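Local coordinates for melanin biosynthesis protein TyrA, putative (Shewanella oneidensis, PDB 2HAG) that binds heme b and, as a member of the DyP-type peroxidase family, probably acts as a heme-dependent peroxidase, at residues 28-33 / 129-134; 58-63 / 105-110; 67-72 / 83-88; 145-150 / 252-257. All coordinates share one frame; numbering follows the deposited sequence.

Overall arrangement
Interactions 1, 2 and 4 all reach one antiparallel sheet: interaction 1 pairs strand 21-29 with the edge strand 130-139, interaction 2 pairs 61-67 with 103-109, and interaction 4 sets a loop against strand 253-262. Interactions 2 and 3 are nested inside the loop closed by interaction 1. Interaction 3 touches interaction 1 where Tyr70 OH lies 3.3 Å from Ala29 CB, and its centre is 27 Å from that of interaction 4, across the chain's centre. Interactions 1 and 4 both touch the second subunit. The heme site is nearest interactions 4 and 2: the side chain of Leu256 is about 4 Å from that of heme-binding Phe258, and that of Arg108 about 8 Å from that of Arg243.

Interaction 1: 28-33 / 129-134; sequences NANDNV and LVELVE
Asn28 and Glu131 form a hydrogen-bonded antiparallel pair where strand 21-29 meets strand 130-139, one of the two edge strands within this chain of the large sheet of the DyP-type fold. Backbone bonds carry the pairing. Asn28 N reaches Glu131 O at 3.0 Å, and Glu131 N returns to Asn28 O at 2.9 Å. A classic bulge follows, in which Val133 and Glu134 both pair with Met26 of strand 21-29. In the other direction Ala29 and Val130 are a non-hydrogen-bonded pair, and Asn30 N then closes on Leu129 O at 3.1 Å, nearly straight at the hydrogen (171°). There residues 28-33 leave the sheet in a type II beta turn from Asn30 to Val33.

Apolar contacts flank and separate these bonds. Ala29 CB faces Val130 CG1 at 4.3 Å, and Leu37 of helix 34-54 packs on both residues. The turn carries Val33 back over Leu129, with Val33 CB 3.8 Å from Leu129 CD2 as the two side chains pass one another, pointing opposite ways. Leu132 packs on Leu251 of the second subunit.

Among the polar side chains, Asn28 sets its amide against a methyl group, ND2 lying 3.5 Å from Val133 CG2; its OD1 accepts the backbone N-H of Asp102, which fixes the rotation of the group. Asn30 lies across Glu131 at about a right angle. With its CG beside the backbone N (chi1 -63°), its OD1 rests 3.4 Å from Glu131 CG.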
loop_
_atom_site.group_PDB
_atom_site.type_symbol
_atom_site.label_atom_id
_atom_site.label_comp_id
_atom_site.label_asym_id
_atom_site.label_seq_id
_atom_site.Cartn_x
_atom_site.Cartn_y
_atom_site.Cartn_z
ATOM N N ASN A 28 20.310 2.787 -1.426
ATOM C CA ASN A 28 21.740 2.595 -1.488
ATOM C C ASN A 28 22.329 3.807 -2.156
ATOM O O ASN A 28 21.720 4.389 -3.052
ATOM C CB ASN A 28 22.101 1.326 -2.248
ATOM C CG ASN A 28 21.918 0.093 -1.410
ATOM O OD1 ASN A 28 21.952 0.165 -0.192
ATOM N ND2 ASN A 28 21.708 -1.042 -2.050
ATOM N N ALA A 29 23.512 4.197 -1.709
ATOM C CA ALA A 29 24.118 5.419 -2.181
ATOM C C ALA A 29 24.891 5.157 -3.465
ATOM O O ALA A 29 25.361 4.044 -3.703
ATOM C CB ALA A 29 25.021 5.988 -1.111
ATOM N N ASN A 30 24.995 6.187 -4.297
ATOM C CA ASN A 30 25.804 6.120 -5.500
ATOM C C ASN A 30 27.266 6.368 -5.157
ATOM O O ASN A 30 27.606 6.637 -4.005
ATOM C CB ASN A 30 25.311 7.130 -6.537
ATOM C CG ASN A 30 23.896 6.845 -6.991
ATOM O OD1 ASN A 30 23.472 5.691 -7.039
ATOM N ND2 ASN A 30 23.149 7.896 -7.313
ATOM N N ASP A 31 28.130 6.283 -6.156
ATOM C CA ASP A 31 29.548 6.336 -5.893
ATOM C C ASP A 31 30.029 7.730 -5.520
ATOM O O ASP A 31 29.691 8.709 -6.180
ATOM C CB ASP A 31 30.318 5.790 -7.091
ATOM C CG ASP A 31 30.120 4.296 -7.260
ATOM O OD1 ASP A 31 29.142 3.763 -6.699
ATOM O OD2 ASP A 31 30.937 3.651 -7.938
ATOM N N ASN A 32 30.800 7.796 -4.432
ATOM C CA ASN A 32 31.518 9.003 -4.033
ATOM C C ASN A 32 30.607 10.195 -3.794
ATOM O O ASN A 32 30.956 11.322 -4.116
ATOM C CB ASN A 32 32.563 9.361 -5.093
ATOM C CG ASN A 32 33.317 8.142 -5.604
ATOM O OD1 ASN A 32 33.551 7.188 -4.864
ATOM N ND2 ASN A 32 33.697 8.171 -6.875
ATOM N N VAL A 33 29.443 9.944 -3.218
ATOM C CA VAL A 33 28.458 11.001 -2.997
ATOM C C VAL A 33 28.484 11.525 -1.561
ATOM O O VAL A 33 27.711 12.408 -1.200
ATOM C CB VAL A 33 27.032 10.502 -3.309
ATOM C CG1 VAL A 33 26.930 10.066 -4.755
ATOM C CG2 VAL A 33 26.641 9.362 -2.381
ATOM N N LEU A 129 21.607 11.508 -5.557
ATOM C CA LEU A 129 22.653 10.980 -4.683
ATOM C C LEU A 129 22.473 9.488 -4.334
ATOM O O LEU A 129 23.436 8.817 -3.969
ATOM C CB LEU A 129 22.726 11.806 -3.393
ATOM C CG LEU A 129 23.122 13.281 -3.539
ATOM C CD1 LEU A 129 22.795 14.079 -2.282
ATOM C CD2 LEU A 129 24.597 13.408 -3.860
ATOM N N VAL A 130 21.251 8.971 -4.440
ATOM C CA VAL A 130 20.966 7.591 -4.026
ATOM C C VAL A 130 19.922 6.908 -4.911
ATOM O O VAL A 130 19.341 7.532 -5.787
ATOM C CB VAL A 130 20.466 7.550 -2.573
ATOM C CG1 VAL A 130 21.442 8.261 -1.652
ATOM C CG2 VAL A 130 19.103 8.183 -2.459
ATOM N N GLU A 131 19.701 5.618 -4.681
ATOM C CA GLU A 131 18.729 4.844 -5.448
ATOM C C GLU A 131 17.854 4.098 -4.475
ATOM O O GLU A 131 18.355 3.406 -3.591
ATOM C CB GLU A 131 19.406 3.817 -6.360
ATOM C CG GLU A 131 20.376 4.397 -7.381
ATOM C CD GLU A 131 19.686 5.210 -8.465
ATOM O OE1 GLU A 131 18.505 4.927 -8.761
ATOM O OE2 GLU A 131 20.327 6.132 -9.023
ATOM N N LEU A 132 16.547 4.242 -4.636
ATOM C CA LEU A 132 15.596 3.474 -3.857
ATOM C C LEU A 132 15.675 2.028 -4.291
ATOM O O LEU A 132 15.469 1.717 -5.451
ATOM C CB LEU A 132 14.181 3.989 -4.092
ATOM C CG LEU A 132 13.069 3.225 -3.378
ATOM C CD1 LEU A 132 13.076 3.556 -1.887
ATOM C CD2 LEU A 132 11.721 3.554 -3.998
ATOM N N VAL A 133 15.971 1.142 -3.357
ATOM C CA VAL A 133 16.126 -0.269 -3.679
ATOM C C VAL A 133 14.841 -1.008 -3.325
ATOM O O VAL A 133 14.291 -1.748 -4.141
ATOM C CB VAL A 133 17.300 -0.896 -2.903
ATOM C CG1 VAL A 133 17.603 -2.281 -3.436
ATOM C CG2 VAL A 133 18.523 -0.012 -2.985
ATOM N N GLU A 134 14.370 -0.808 -2.098
ATOM C CA GLU A 134 13.144 -1.444 -1.651
ATOM C C GLU A 134 12.227 -0.420 -0.997
ATOM O O GLU A 134 12.679 0.500 -0.317
ATOM C CB GLU A 134 13.432 -2.593 -0.673
ATOM C CG GLU A 134 14.415 -3.638 -1.176
ATOM C CD GLU A 134 13.912 -4.375 -2.396
ATOM O OE1 GLU A 134 12.683 -4.514 -2.543
ATOM O OE2 GLU A 134 14.748 -4.818 -3.210
#

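Interaction 2: 58-63 / 105-110; sequences SAFNGF and VHLRCD
Asn61 and Phe63 pair with Arg108 and His106 as antiparallel hydrogen-bonded residues, the two short strand segments running at 175° with axes 4.7 Å apart. Asn61 N meets Arg108 O at 2.9 Å and Arg108 N meets Asn61 O at 2.7 Å; past the end of the regular strand, Asp110 N still bonds Ser58 O at 2.8 Å. On the face of Phe63 and Asn61, the CB of His106 sits over the centre of the Phe63 ring, 3.6 Å from its centroid, a CH-pi contact. The imidazole continues beyond it nearly parallel to the phenyl plane (8°), but displaced so far to one side that little of one ring covers the other. Tyr24 meets the same imidazole. Further along, Asn61 and Arg108 lie side by side, their amide and guanidinium planes close to perpendicular. The Asn61 ND2 bonds back to Ala59 O in the amide plane, while Arg108 NH1 goes to Gln244 and NE to Asn19. On the other face Phe60 CD2 touches Cys109 CB at 4.1 Å. Helix 112-126 covers this side through Leu115, against Leu107 and Cys109. Inner strand 103-109 here meets 61-67, which joins the ferredoxin-like N-terminal sheet of this DyP-type fold to strand 291-301.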
loop_
_atom_site.group_PDB
_atom_site.type_symbol
_atom_site.label_atom_id
_atom_site.label_comp_id
_atom_site.label_asym_id
_atom_site.label_seq_id
_atom_site.Cartn_x
_atom_site.Cartn_y
_atom_site.Cartn_z
ATOM N N SER A 58 -2.039 13.906 12.931
ATOM C CA SER A 58 -2.040 12.482 12.616
ATOM C C SER A 58 -0.818 11.745 13.164
ATOM O O SER A 58 -0.376 10.743 12.592
ATOM C CB SER A 58 -2.150 12.282 11.097
ATOM O OG SER A 58 -1.209 13.076 10.409
ATOM N N ALA A 59 -0.289 12.247 14.276
ATOM C CA ALA A 59 0.804 11.596 15.021
ATOM C C ALA A 59 2.023 11.216 14.181
ATOM O O ALA A 59 2.665 10.194 14.402
ATOM C CB ALA A 59 0.275 10.377 15.729
ATOM N N PHE A 60 2.352 12.035 13.205
ATOM C CA PHE A 60 3.439 11.685 12.331
ATOM C C PHE A 60 4.724 11.589 13.142
ATOM O O PHE A 60 4.971 12.380 14.053
ATOM C CB PHE A 60 3.600 12.717 11.217
ATOM C CG PHE A 60 4.814 12.491 10.391
ATOM C CD1 PHE A 60 6.047 12.939 10.823
ATOM C CD2 PHE A 60 4.741 11.791 9.209
ATOM C CE1 PHE A 60 7.171 12.701 10.078
ATOM C CE2 PHE A 60 5.871 11.555 8.466
ATOM C CZ PHE A 60 7.076 12.007 8.897
ATOM N N ASN A 61 5.542 10.612 12.798
ATOM C CA ASN A 61 6.877 10.503 13.345
ATOM C C ASN A 61 7.695 9.612 12.428
ATOM O O ASN A 61 7.145 8.868 11.616
ATOM C CB ASN A 61 6.838 9.904 14.745
ATOM C CG ASN A 61 6.241 8.525 14.753
ATOM O OD1 ASN A 61 6.964 7.527 14.802
ATOM N ND2 ASN A 61 4.910 8.450 14.663
ATOM N N GLY A 62 9.013 9.671 12.561
ATOM C CA GLY A 62 9.855 8.807 11.754
ATOM C C GLY A 62 11.311 8.972 12.096
ATOM O O GLY A 62 11.637 9.671 13.028
ATOM N N PHE A 63 12.186 8.320 11.340
ATOM C CA PHE A 63 13.607 8.517 11.517
ATOM C C PHE A 63 14.395 8.068 10.303
ATOM O O PHE A 63 13.880 7.354 9.452
ATOM C CB PHE A 63 14.112 7.782 12.762
ATOM C CG PHE A 63 13.959 6.289 12.702
ATOM C CD1 PHE A 63 14.833 5.515 11.952
ATOM C CD2 PHE A 63 12.961 5.654 13.425
ATOM C CE1 PHE A 63 14.706 4.138 11.914
ATOM C CE2 PHE A 63 12.823 4.280 13.377
ATOM C CZ PHE A 63 13.702 3.523 12.620
ATOM N N VAL A 105 14.926 4.843 5.757
ATOM C CA VAL A 105 14.002 5.907 6.137
ATOM C C VAL A 105 12.688 5.292 6.611
ATOM O O VAL A 105 12.028 4.544 5.888
ATOM C CB VAL A 105 13.736 6.861 4.961
ATOM C CG1 VAL A 105 12.666 7.854 5.307
ATOM C CG2 VAL A 105 15.011 7.579 4.563
ATOM N N HIS A 106 12.316 5.632 7.835
ATOM C CA HIS A 106 11.216 4.988 8.531
ATOM C C HIS A 106 10.174 6.037 8.831
ATOM O O HIS A 106 10.428 6.937 9.621
ATOM C CB HIS A 106 11.738 4.394 9.833
ATOM C CG HIS A 106 10.719 3.614 10.600
ATOM N ND1 HIS A 106 9.901 4.184 11.553
ATOM C CD2 HIS A 106 10.418 2.295 10.584
ATOM C CE1 HIS A 106 9.124 3.250 12.075
ATOM N NE2 HIS A 106 9.416 2.097 11.503
ATOM N N LEU A 107 9.009 5.924 8.203
ATOM C CA LEU A 107 7.981 6.957 8.314
ATOM C C LEU A 107 6.671 6.414 8.860
ATOM O O LEU A 107 6.130 5.438 8.345
ATOM C CB LEU A 107 7.712 7.580 6.950
ATOM C CG LEU A 107 8.917 8.093 6.172
ATOM C CD1 LEU A 107 8.456 8.599 4.812
ATOM C CD2 LEU A 107 9.619 9.191 6.923
ATOM N N ARG A 108 6.145 7.067 9.883
ATOM C CA ARG A 108 4.915 6.612 10.486
ATOM C C ARG A 108 3.892 7.731 10.669
ATOM O O ARG A 108 4.249 8.878 10.942
ATOM C CB ARG A 108 5.220 5.858 11.789
ATOM C CG ARG A 108 5.127 4.351 11.556
ATOM C CD ARG A 108 5.683 3.489 12.637
ATOM N NE ARG A 108 5.215 3.836 13.964
ATOM C CZ ARG A 108 5.513 3.133 15.053
ATOM N NH1 ARG A 108 6.254 2.034 14.951
ATOM N NH2 ARG A 108 5.074 3.523 16.242
ATOM N N CYS A 109 2.617 7.396 10.480
ATOM C CA CYS A 109 1.546 8.381 10.543
ATOM C C CYS A 109 0.207 7.671 10.643
ATOM O O CYS A 109 0.080 6.514 10.262
ATOM C CB CYS A 109 1.573 9.253 9.295
ATOM S SG CYS A 109 0.556 10.722 9.413
ATOM N N ASP A 110 -0.801 8.354 11.162
ATOM C CA ASP A 110 -2.113 7.745 11.237
ATOM C C ASP A 110 -2.890 8.013 9.965
ATOM O O ASP A 110 -3.987 7.503 9.775
ATOM C CB ASP A 110 -2.855 8.228 12.470
ATOM C CG ASP A 110 -2.326 7.582 13.738
ATOM O OD1 ASP A 110 -1.557 6.592 13.605
ATOM O OD2 ASP A 110 -2.681 8.050 14.855
#

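Interaction 3: 67-72 / 83-88; sequences GANYWD and LKPFPA
Ala68 meets residues 83-88 without any hydrogen bond across the contact: its methyl group sits against a peptide carbonyl, Ala68 CB lying 3.5 Å from Lys84 O. That oxygen is nevertheless satisfied, because it accepts a hydrogen bond from Ser298 OG. Ser298 is also the backbone partner of Ala68, and thus one residue of strand 291-301 links both sides of the junction.

Leu83 supplies most of the apolar surface on its side and divides it between two partners. One branch, CD1, rests on Ala68 CB at 3.9 Å. The other, CD2, lies 3.8 Å from Trp71 CB and close to the CG end of the indole. In Trp71 the ring carbon CG stands opposite the backbone N (chi1 177°), which leaves CB and that end of the ring beside Leu83, and its NE1 is held by Ser78 O. Toward solvent, Asn69 crosses Pro85 at about a right angle, with Asn69 OD1 3.6 Å from Pro85 CG; both residues also touch Glu100.

The contact joins the turn at the end of strand 61-67, which leads into helix 71-74, to the loop running on to strand 89-91. Beneath it, Leu83 packs on Tyr180 of strand 179-188 and on Phe300 of strand 291-301. The Trp71 indole meets the ring of Phe306 of helix 304-308, while Phe86 turns instead to Leu272 of helix 266-276.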
loop_
_atom_site.group_PDB
_atom_site.type_symbol
_atom_site.label_atom_id
_atom_site.label_comp_id
_atom_site.label_asym_id
_atom_site.label_seq_id
_atom_site.Cartn_x
_atom_site.Cartn_y
_atom_site.Cartn_z
ATOM N N GLY A 67 23.105 2.398 7.284
ATOM C CA GLY A 67 23.522 1.006 7.156
ATOM C C GLY A 67 24.886 0.767 7.777
ATOM O O GLY A 67 25.794 1.584 7.635
ATOM N N ALA A 68 25.028 -0.363 8.464
ATOM C CA ALA A 68 26.246 -0.677 9.206
ATOM C C ALA A 68 27.447 -0.788 8.282
ATOM O O ALA A 68 28.568 -0.409 8.642
ATOM C CB ALA A 68 26.062 -1.971 9.974
ATOM N N ASN A 69 27.195 -1.307 7.086
ATOM C CA ASN A 69 28.237 -1.488 6.087
ATOM C C ASN A 69 28.536 -0.222 5.312
ATOM O O ASN A 69 29.430 -0.207 4.483
ATOM C CB ASN A 69 27.833 -2.586 5.108
ATOM C CG ASN A 69 28.156 -3.962 5.621
ATOM O OD1 ASN A 69 28.844 -4.117 6.626
ATOM N ND2 ASN A 69 27.677 -4.975 4.923
ATOM N N TYR A 70 27.775 0.836 5.557
ATOM C CA TYR A 70 27.977 2.094 4.845
ATOM C C TYR A 70 28.529 3.167 5.772
ATOM O O TYR A 70 29.101 4.163 5.328
ATOM C CB TYR A 70 26.658 2.568 4.224
ATOM C CG TYR A 70 26.822 3.794 3.367
ATOM C CD1 TYR A 70 27.712 3.799 2.307
ATOM C CD2 TYR A 70 26.096 4.946 3.619
ATOM C CE1 TYR A 70 27.879 4.919 1.517
ATOM C CE2 TYR A 70 26.251 6.079 2.826
ATOM C CZ TYR A 70 27.148 6.058 1.778
ATOM O OH TYR A 70 27.326 7.169 0.981
ATOM N N TRP A 71 28.369 2.938 7.067
ATOM C CA TRP A 71 28.642 3.952 8.052
ATOM C C TRP A 71 30.041 4.506 7.906
ATOM O O TRP A 71 30.245 5.714 7.939
ATOM C CB TRP A 71 28.480 3.387 9.455
ATOM C CG TRP A 71 28.821 4.405 10.488
ATOM C CD1 TRP A 71 30.074 4.758 10.915
ATOM C CD2 TRP A 71 27.903 5.234 11.204
ATOM N NE1 TRP A 71 29.985 5.745 11.859
ATOM C CE2 TRP A 71 28.663 6.054 12.057
ATOM C CE3 TRP A 71 26.508 5.359 11.213
ATOM C CZ2 TRP A 71 28.078 6.987 12.904
ATOM C CZ3 TRP A 71 25.927 6.281 12.058
ATOM C CH2 TRP A 71 26.708 7.083 12.893
ATOM N N ASP A 72 31.017 3.628 7.762
ATOM C CA ASP A 72 32.387 4.085 7.728
ATOM C C ASP A 72 32.681 4.959 6.528
ATOM O O ASP A 72 33.566 5.810 6.584
ATOM C CB ASP A 72 33.339 2.908 7.791
ATOM C CG ASP A 72 33.556 2.447 9.196
ATOM O OD1 ASP A 72 33.274 3.245 10.118
ATOM O OD2 ASP A 72 34.002 1.302 9.386
ATOM N N LEU A 83 28.532 -1.076 16.573
ATOM C CA LEU A 83 27.897 -1.231 15.274
ATOM C C LEU A 83 28.544 -2.368 14.476
ATOM O O LEU A 83 29.760 -2.425 14.342
ATOM C CB LEU A 83 27.936 0.080 14.490
ATOM C CG LEU A 83 27.107 0.067 13.203
ATOM C CD1 LEU A 83 25.638 -0.235 13.487
ATOM C CD2 LEU A 83 27.243 1.391 12.484
ATOM N N LYS A 84 27.708 -3.276 13.973
ATOM C CA LYS A 84 28.147 -4.498 13.295
ATOM C C LYS A 84 27.104 -4.848 12.273
ATOM O O LYS A 84 25.924 -4.501 12.433
ATOM C CB LYS A 84 28.229 -5.709 14.243
ATOM C CG LYS A 84 28.990 -5.499 15.528
ATOM C CD LYS A 84 28.948 -6.727 16.433
ATOM C CE LYS A 84 27.556 -7.006 16.975
ATOM N NZ LYS A 84 27.577 -7.347 18.439
ATOM N N PRO A 85 27.516 -5.571 11.231
ATOM C CA PRO A 85 26.559 -6.063 10.246
ATOM C C PRO A 85 25.409 -6.859 10.863
ATOM O O PRO A 85 25.403 -7.128 12.066
ATOM C CB PRO A 85 27.415 -6.962 9.355
ATOM C CG PRO A 85 28.780 -6.398 9.472
ATOM C CD PRO A 85 28.895 -5.933 10.889
ATOM N N PHE A 86 24.432 -7.208 10.036
ATOM C CA PHE A 86 23.333 -8.052 10.470
ATOM C C PHE A 86 23.894 -9.432 10.744
ATOM O O PHE A 86 24.670 -9.947 9.951
ATOM C CB PHE A 86 22.240 -8.137 9.394
ATOM C CG PHE A 86 21.053 -8.962 9.809
ATOM C CD1 PHE A 86 20.062 -8.419 10.612
ATOM C CD2 PHE A 86 20.937 -10.285 9.416
ATOM C CE1 PHE A 86 18.971 -9.176 11.008
ATOM C CE2 PHE A 86 19.849 -11.047 9.809
ATOM C CZ PHE A 86 18.861 -10.487 10.602
ATOM N N PRO A 87 23.512 -10.038 11.868
ATOM C CA PRO A 87 24.050 -11.343 12.212
ATOM C C PRO A 87 23.298 -12.459 11.496
ATOM O O PRO A 87 22.373 -13.044 12.059
ATOM C CB PRO A 87 23.808 -11.424 13.713
ATOM C CG PRO A 87 22.557 -10.637 13.911
ATOM C CD PRO A 87 22.553 -9.552 12.872
ATOM N N ALA A 88 23.685 -12.753 10.260
ATOM C CA ALA A 88 23.014 -13.803 9.512
ATOM C C ALA A 88 23.225 -15.151 10.191
ATOM O O ALA A 88 24.278 -15.415 10.775
ATOM C CB ALA A 88 23.493 -13.839 8.074
#

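Interaction 4: 145-150 / 252-257; sequences RDLTGF and KEQGLM
Asp146 meets Leu256 because the carboxylate is swung opposite its own backbone N (chi1 178°), which carries OD1 to 3.8 Å from Leu256 CB. Leu147 takes a different torsion, with CG beside its backbone N (chi1 -65°), and this extends CD1 over strand 253-262. There the methyl group rests 3.6 Å from Gly255 O and 3.7 Å from Gln254 OE1, with CB and CG of Gln254 slightly farther off. A type I beta turn from Asp146 to Gly149 holds both residues, closed by Gly149 N to Asp146 O and braced from outside by Arg145 NH1, 2.8 Å from Gly149 O. No hydrogen bond crosses; the polar ends find their main partners outside the contact. Asp146 OD2 pairs with His188 NE2 on strand 179-188, and OD1 takes a weak bond from the N-H of Leu147. Gln254 OE1 is gripped by His116 and Asn120 of the second subunit, and Leu147 packs on the same His116. Leu256 lies on the strand that carries heme-binding Phe258. The contact is thus van der Waals approach of aliphatic carbons to oxygens bonded mainly outside it, consistent with a loop fitted by shape, while Asp146 ties it to strand 179-188 and Gln254 its strand to the second subunit.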
loop_
_atom_site.group_PDB
_atom_site.type_symbol
_atom_site.label_atom_id
_atom_site.label_comp_id
_atom_site.label_asym_id
_atom_site.label_seq_id
_atom_site.Cartn_x
_atom_site.Cartn_y
_atom_site.Cartn_z
ATOM N N ARG A 145 -2.692 -6.331 15.703
ATOM C CA ARG A 145 -2.486 -7.749 15.494
ATOM C C ARG A 145 -1.573 -7.985 14.305
ATOM O O ARG A 145 -1.522 -7.193 13.370
ATOM C CB ARG A 145 -3.824 -8.453 15.277
ATOM C CG ARG A 145 -4.478 -8.887 16.574
ATOM C CD ARG A 145 -5.999 -8.995 16.462
ATOM N NE ARG A 145 -6.655 -9.007 17.773
ATOM C CZ ARG A 145 -6.634 -10.034 18.614
ATOM N NH1 ARG A 145 -5.983 -11.145 18.308
ATOM N NH2 ARG A 145 -7.265 -9.953 19.765
ATOM N N ASP A 146 -0.829 -9.078 14.364
ATOM C CA ASP A 146 -0.068 -9.534 13.225
ATOM C C ASP A 146 -1.048 -10.293 12.338
ATOM O O ASP A 146 -2.110 -10.717 12.806
ATOM C CB ASP A 146 1.096 -10.414 13.691
ATOM C CG ASP A 146 1.915 -10.972 12.546
ATOM O OD1 ASP A 146 2.040 -10.317 11.482
ATOM O OD2 ASP A 146 2.445 -12.081 12.727
ATOM N N LEU A 147 -0.703 -10.441 11.058
ATOM C CA LEU A 147 -1.568 -11.109 10.077
ATOM C C LEU A 147 -1.843 -12.544 10.483
ATOM O O LEU A 147 -2.735 -13.216 9.954
ATOM C CB LEU A 147 -0.907 -11.081 8.704
ATOM C CG LEU A 147 -0.737 -9.681 8.134
ATOM C CD1 LEU A 147 0.047 -9.730 6.826
ATOM C CD2 LEU A 147 -2.106 -9.063 7.931
ATOM N N THR A 148 -1.044 -12.994 11.435
ATOM C CA THR A 148 -1.224 -14.273 12.060
ATOM C C THR A 148 -2.470 -14.291 12.960
ATOM O O THR A 148 -2.977 -15.352 13.312
ATOM C CB THR A 148 0.033 -14.617 12.851
ATOM O OG1 THR A 148 0.062 -16.023 13.079
ATOM C CG2 THR A 148 0.075 -13.874 14.158
ATOM N N GLY A 149 -2.976 -13.108 13.301
ATOM C CA GLY A 149 -4.213 -12.983 14.067
ATOM C C GLY A 149 -3.971 -12.851 15.558
ATOM O O GLY A 149 -4.910 -12.836 16.345
ATOM N N PHE A 150 -2.704 -12.756 15.945
ATOM C CA PHE A 150 -2.320 -12.647 17.339
ATOM C C PHE A 150 -1.805 -11.248 17.573
ATOM O O PHE A 150 -1.199 -10.657 16.687
ATOM C CB PHE A 150 -1.215 -13.640 17.672
ATOM C CG PHE A 150 -1.694 -15.041 17.900
ATOM C CD1 PHE A 150 -2.113 -15.826 16.842
ATOM C CD2 PHE A 150 -1.701 -15.586 19.177
ATOM C CE1 PHE A 150 -2.545 -17.124 17.061
ATOM C CE2 PHE A 150 -2.128 -16.874 19.402
ATOM C CZ PHE A 150 -2.548 -17.648 18.349
ATOM N N LYS A 252 0.774 -10.755 -3.076
ATOM C CA LYS A 252 1.988 -11.312 -3.690
ATOM C C LYS A 252 2.957 -11.750 -2.599
ATOM O O LYS A 252 3.714 -12.693 -2.763
ATOM C CB LYS A 252 2.665 -10.293 -4.628
ATOM C CG LYS A 252 1.710 -9.596 -5.633
ATOM C CD LYS A 252 2.447 -8.887 -6.793
ATOM C CE LYS A 252 1.480 -8.047 -7.651
ATOM N NZ LYS A 252 1.817 -8.039 -9.112
ATOM N N GLU A 253 2.917 -11.064 -1.471
ATOM C CA GLU A 253 3.826 -11.358 -0.380
ATOM C C GLU A 253 3.485 -10.442 0.779
ATOM O O GLU A 253 3.463 -9.217 0.632
ATOM C CB GLU A 253 5.268 -11.133 -0.821
ATOM C CG GLU A 253 6.267 -11.096 0.309
ATOM C CD GLU A 253 7.553 -10.419 -0.102
ATOM O OE1 GLU A 253 8.166 -10.837 -1.111
ATOM O OE2 GLU A 253 7.942 -9.455 0.580
ATOM N N GLN A 254 3.213 -11.045 1.927
ATOM C CA GLN A 254 2.805 -10.294 3.109
ATOM C C GLN A 254 3.368 -10.915 4.383
ATOM O O GLN A 254 3.715 -12.101 4.418
ATOM C CB GLN A 254 1.278 -10.255 3.202
ATOM C CG GLN A 254 0.647 -11.625 3.355
ATOM C CD GLN A 254 -0.833 -11.608 3.079
ATOM O OE1 GLN A 254 -1.601 -10.997 3.817
ATOM N NE2 GLN A 254 -1.244 -12.280 2.011
ATOM N N GLY A 255 3.431 -10.114 5.438
ATOM C CA GLY A 255 3.854 -10.624 6.719
ATOM C C GLY A 255 4.108 -9.525 7.718
ATOM O O GLY A 255 3.293 -8.627 7.881
ATOM N N LEU A 256 5.251 -9.609 8.390
ATOM C CA LEU A 256 5.610 -8.654 9.414
ATOM C C LEU A 256 6.946 -8.028 9.089
ATOM O O LEU A 256 7.920 -8.724 8.822
ATOM C CB LEU A 256 5.695 -9.344 10.773
ATOM C CG LEU A 256 5.918 -8.402 11.955
ATOM C CD1 LEU A 256 4.699 -7.507 12.180
ATOM C CD2 LEU A 256 6.218 -9.174 13.197
HETATM N N MSE A 257 6.979 -6.704 9.099
HETATM C CA MSE A 257 8.230 -5.988 9.057
HETATM C C MSE A 257 8.728 -5.927 10.465
HETATM O O MSE A 257 8.331 -5.061 11.228
HETATM C CB MSE A 257 8.028 -4.581 8.526
HETATM C CG MSE A 257 8.179 -4.502 7.023
HETATM SE SE MSE A 257 10.049 -4.653 6.514
HETATM C CE MSE A 257 10.711 -3.207 7.565
#